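Local coordinates for protein trans-2-enoyl-CoA reductase (Treponema denticola ATCC 35405, PDB 4GGO) that reduces the carbon-carbon double bond of trans-2-enoyl-CoA substrates such as crotonyl-CoA with NADH, a step of fatty acid synthesis, at residues Lys48-Val53 and Tyr74-Ile79. Residues are numbered along the deposited sequence; the frame is centred on the assembly and turned at random.
Sequences KAPKNV and YGAATI
Pro50 sets CD over one face of the Tyr74 ring, near CG and CD1 rather than the hydroxyl end, with its own CG beside Tyr74 CB; the two side chains cross at about a right angle. Pro50 CD sits 3.9 Å from the centroid of the Tyr74 ring, 28° off the normal, a CH-pi contact, and comes to 3.5 Å from Tyr74 CG. Chi1 of Tyr74 (-68°) puts CG beside the backbone N, and the ring presents a face to Pro50 CD; Ala49 CB approaches Tyr74 CD1 obliquely at 3.7 Å. Farther on, Ala76 CB packs against Val53 CG2 at 3.9 Å, with Ala70 of helix 61-74 also touching the valine. Parallel pairing follows: Ala77 N binds Lys51 O, Val53 N gives a nearly straight 2.8 Å bond to Ala77 O, and Ile79 N binds Val53 O. Val53 and Thr78 share one sheet face, where Thr78 CG2 faces Val53 CB while OG1 bonds Arg67 NE; Asn52 OD1 meets Ala77 CB at 3.6 Å on the other. These are the entrances of strands 52-56 and 77-82, neighbours joined through helix 61-74 in the first beta-alpha-beta unit of the NAD-binding Rossmann fold.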
ATOM      1  N   LYS A  48       0.554 -20.658 -12.917  1.00 29.06           N
ATOM      2  CA  LYS A  48       0.028 -19.656 -13.834  1.00 34.03           C
ATOM      3  C   LYS A  48       0.707 -18.313 -13.585  1.00 32.65           C
ATOM      4  O   LYS A  48       1.509 -18.176 -12.660  1.00 29.61           O
ATOM      5  CB  LYS A  48      -1.488 -19.526 -13.685  1.00 34.41           C
ATOM      6  CG  LYS A  48      -2.247 -20.810 -13.980  1.00 37.60           C
ATOM      7  CD  LYS A  48      -3.748 -20.574 -14.016  1.00 45.32           C
ATOM      8  CE  LYS A  48      -4.492 -21.837 -14.417  1.00 50.45           C
ATOM      9  NZ  LYS A  48      -5.957 -21.604 -14.551  1.00 64.51           N
ATOM     10  N   ALA A  49       0.385 -17.324 -14.409  1.00 27.32           N
ATOM     11  CA  ALA A  49       1.016 -16.015 -14.301  1.00 26.68           C
ATOM     12  C   ALA A  49       0.078 -14.916 -14.781  1.00 31.62           C
ATOM     13  O   ALA A  49      -0.766 -15.152 -15.644  1.00 30.49           O
ATOM     14  CB  ALA A  49       2.313 -15.992 -15.097  1.00 28.12           C
ATOM     15  N   PRO A  50       0.219 -13.706 -14.217  1.00 31.60           N
ATOM     16  CA  PRO A  50      -0.586 -12.577 -14.690  1.00 28.34           C
ATOM     17  C   PRO A  50      -0.154 -12.164 -16.092  1.00 29.54           C
ATOM     18  O   PRO A  50       1.005 -12.365 -16.453  1.00 30.65           O
ATOM     19  CB  PRO A  50      -0.262 -11.472 -13.681  1.00 23.77           C
ATOM     20  CG  PRO A  50       1.087 -11.821 -13.160  1.00 23.22           C
ATOM     21  CD  PRO A  50       1.127 -13.319 -13.123  1.00 27.64           C
ATOM     22  N   LYS A  51      -1.075 -11.603 -16.869  1.00 30.76           N
ATOM     23  CA  LYS A  51      -0.778 -11.185 -18.236  1.00 30.26           C
ATOM     24  C   LYS A  51      -1.105  -9.708 -18.435  1.00 33.71           C
ATOM     25  O   LYS A  51      -0.277  -8.933 -18.912  1.00 30.16           O
ATOM     26  CB  LYS A  51      -1.564 -12.034 -19.238  1.00 42.08           C
ATOM     27  CG  LYS A  51      -1.207 -11.772 -20.697  1.00 50.02           C
ATOM     28  CD  LYS A  51      -1.979 -12.686 -21.644  1.00 57.95           C
ATOM     29  CE  LYS A  51      -3.440 -12.264 -21.782  1.00 52.81           C
ATOM     30  NZ  LYS A  51      -4.199 -13.233 -22.631  1.00 61.76           N
ATOM     31  N   ASN A  52      -2.325  -9.331 -18.068  1.00 28.56           N
ATOM     32  CA  ASN A  52      -2.762  -7.944 -18.141  1.00 27.82           C
ATOM     33  C   ASN A  52      -3.236  -7.471 -16.774  1.00 24.11           C
ATOM     34  O   ASN A  52      -4.244  -7.950 -16.258  1.00 30.85           O
ATOM     35  CB  ASN A  52      -3.880  -7.789 -19.171  1.00 26.94           C
ATOM     36  CG  ASN A  52      -3.400  -8.026 -20.589  1.00 33.82           C
ATOM     37  OD1 ASN A  52      -2.391  -7.468 -21.016  1.00 31.23           O
ATOM     38  ND2 ASN A  52      -4.120  -8.864 -21.325  1.00 40.16           N
ATOM     39  N   VAL A  53      -2.504  -6.530 -16.187  1.00 25.31           N
ATOM     40  CA  VAL A  53      -2.780  -6.110 -14.819  1.00 27.91           C
ATOM     41  C   VAL A  53      -3.163  -4.637 -14.701  1.00 27.18           C
ATOM     42  O   VAL A  53      -2.500  -3.762 -15.255  1.00 22.53           O
ATOM     43  CB  VAL A  53      -1.573  -6.384 -13.900  1.00 21.51           C
ATOM     44  CG1 VAL A  53      -1.929  -6.084 -12.452  1.00 19.39           C
ATOM     45  CG2 VAL A  53      -1.108  -7.827 -14.050  1.00 23.57           C
ATOM     46  N   TYR A  74       6.834 -11.216 -13.657  1.00 23.76           N
ATOM     47  CA  TYR A  74       6.040 -12.093 -14.510  1.00 26.63           C
ATOM     48  C   TYR A  74       5.973 -11.633 -15.965  1.00 27.24           C
ATOM     49  O   TYR A  74       5.508 -12.372 -16.832  1.00 24.57           O
ATOM     50  CB  TYR A  74       4.634 -12.270 -13.929  1.00 19.96           C
ATOM     51  CG  TYR A  74       4.615 -13.045 -12.630  1.00 26.36           C
ATOM     52  CD1 TYR A  74       4.523 -14.432 -12.627  1.00 24.57           C
ATOM     53  CD2 TYR A  74       4.700 -12.392 -11.406  1.00 23.91           C
ATOM     54  CE1 TYR A  74       4.509 -15.147 -11.445  1.00 24.85           C
ATOM     55  CE2 TYR A  74       4.689 -13.098 -10.216  1.00 25.02           C
ATOM     56  CZ  TYR A  74       4.593 -14.476 -10.242  1.00 23.41           C
ATOM     57  OH  TYR A  74       4.579 -15.185  -9.064  1.00 20.76           O
ATOM     58  N   GLY A  75       6.439 -10.417 -16.230  1.00 28.43           N
ATOM     59  CA  GLY A  75       6.472  -9.893 -17.585  1.00 29.07           C
ATOM     60  C   GLY A  75       5.128  -9.368 -18.052  1.00 35.31           C
ATOM     61  O   GLY A  75       4.891  -9.222 -19.251  1.00 27.74           O
ATOM     62  N   ALA A  76       4.247  -9.076 -17.101  1.00 24.48           N
ATOM     63  CA  ALA A  76       2.885  -8.664 -17.424  1.00 27.83           C
ATOM     64  C   ALA A  76       2.804  -7.238 -17.954  1.00 28.99           C
ATOM     65  O   ALA A  76       3.636  -6.390 -17.630  1.00 26.13           O
ATOM     66  CB  ALA A  76       1.980  -8.823 -16.210  1.00 26.98           C
ATOM     67  N   ALA A  77       1.794  -6.987 -18.779  1.00 28.28           N
ATOM     68  CA  ALA A  77       1.469  -5.635 -19.202  1.00 28.17           C
ATOM     69  C   ALA A  77       0.660  -4.983 -18.090  1.00 28.74           C
ATOM     70  O   ALA A  77      -0.265  -5.591 -17.551  1.00 27.56           O
ATOM     71  CB  ALA A  77       0.676  -5.663 -20.494  1.00 25.94           C
ATOM     72  N   THR A  78       1.014  -3.754 -17.729  1.00 25.23           N
ATOM     73  CA  THR A  78       0.338  -3.086 -16.624  1.00 27.55           C
ATOM     74  C   THR A  78      -0.187  -1.702 -16.984  1.00 30.53           C
ATOM     75  O   THR A  78       0.483  -0.920 -17.657  1.00 30.67           O
ATOM     76  CB  THR A  78       1.251  -2.942 -15.383  1.00 27.47           C
ATOM     77  OG1 THR A  78       2.291  -1.991 -15.651  1.00 23.82           O
ATOM     78  CG2 THR A  78       1.866  -4.279 -14.997  1.00 28.34           C
ATOM     79  N   ILE A  79      -1.401  -1.419 -16.530  1.00 28.30           N
ATOM     80  CA  ILE A  79      -1.920  -0.064 -16.523  1.00 24.79           C
ATOM     81  C   ILE A  79      -2.014   0.382 -15.071  1.00 27.36           C
ATOM     82  O   ILE A  79      -2.659  -0.275 -14.253  1.00 23.98           O
ATOM     83  CB  ILE A  79      -3.307   0.027 -17.176  1.00 30.95           C
ATOM     84  CG1 ILE A  79      -3.217  -0.309 -18.666  1.00 27.22           C
ATOM     85  CG2 ILE A  79      -3.894   1.418 -16.984  1.00 28.70           C
ATOM     86  CD1 ILE A  79      -4.556  -0.356 -19.360  1.00 31.70           C
TER
HETATM   87  O   HOH W   1       2.746 -12.255 -18.253  1.00 36.03           O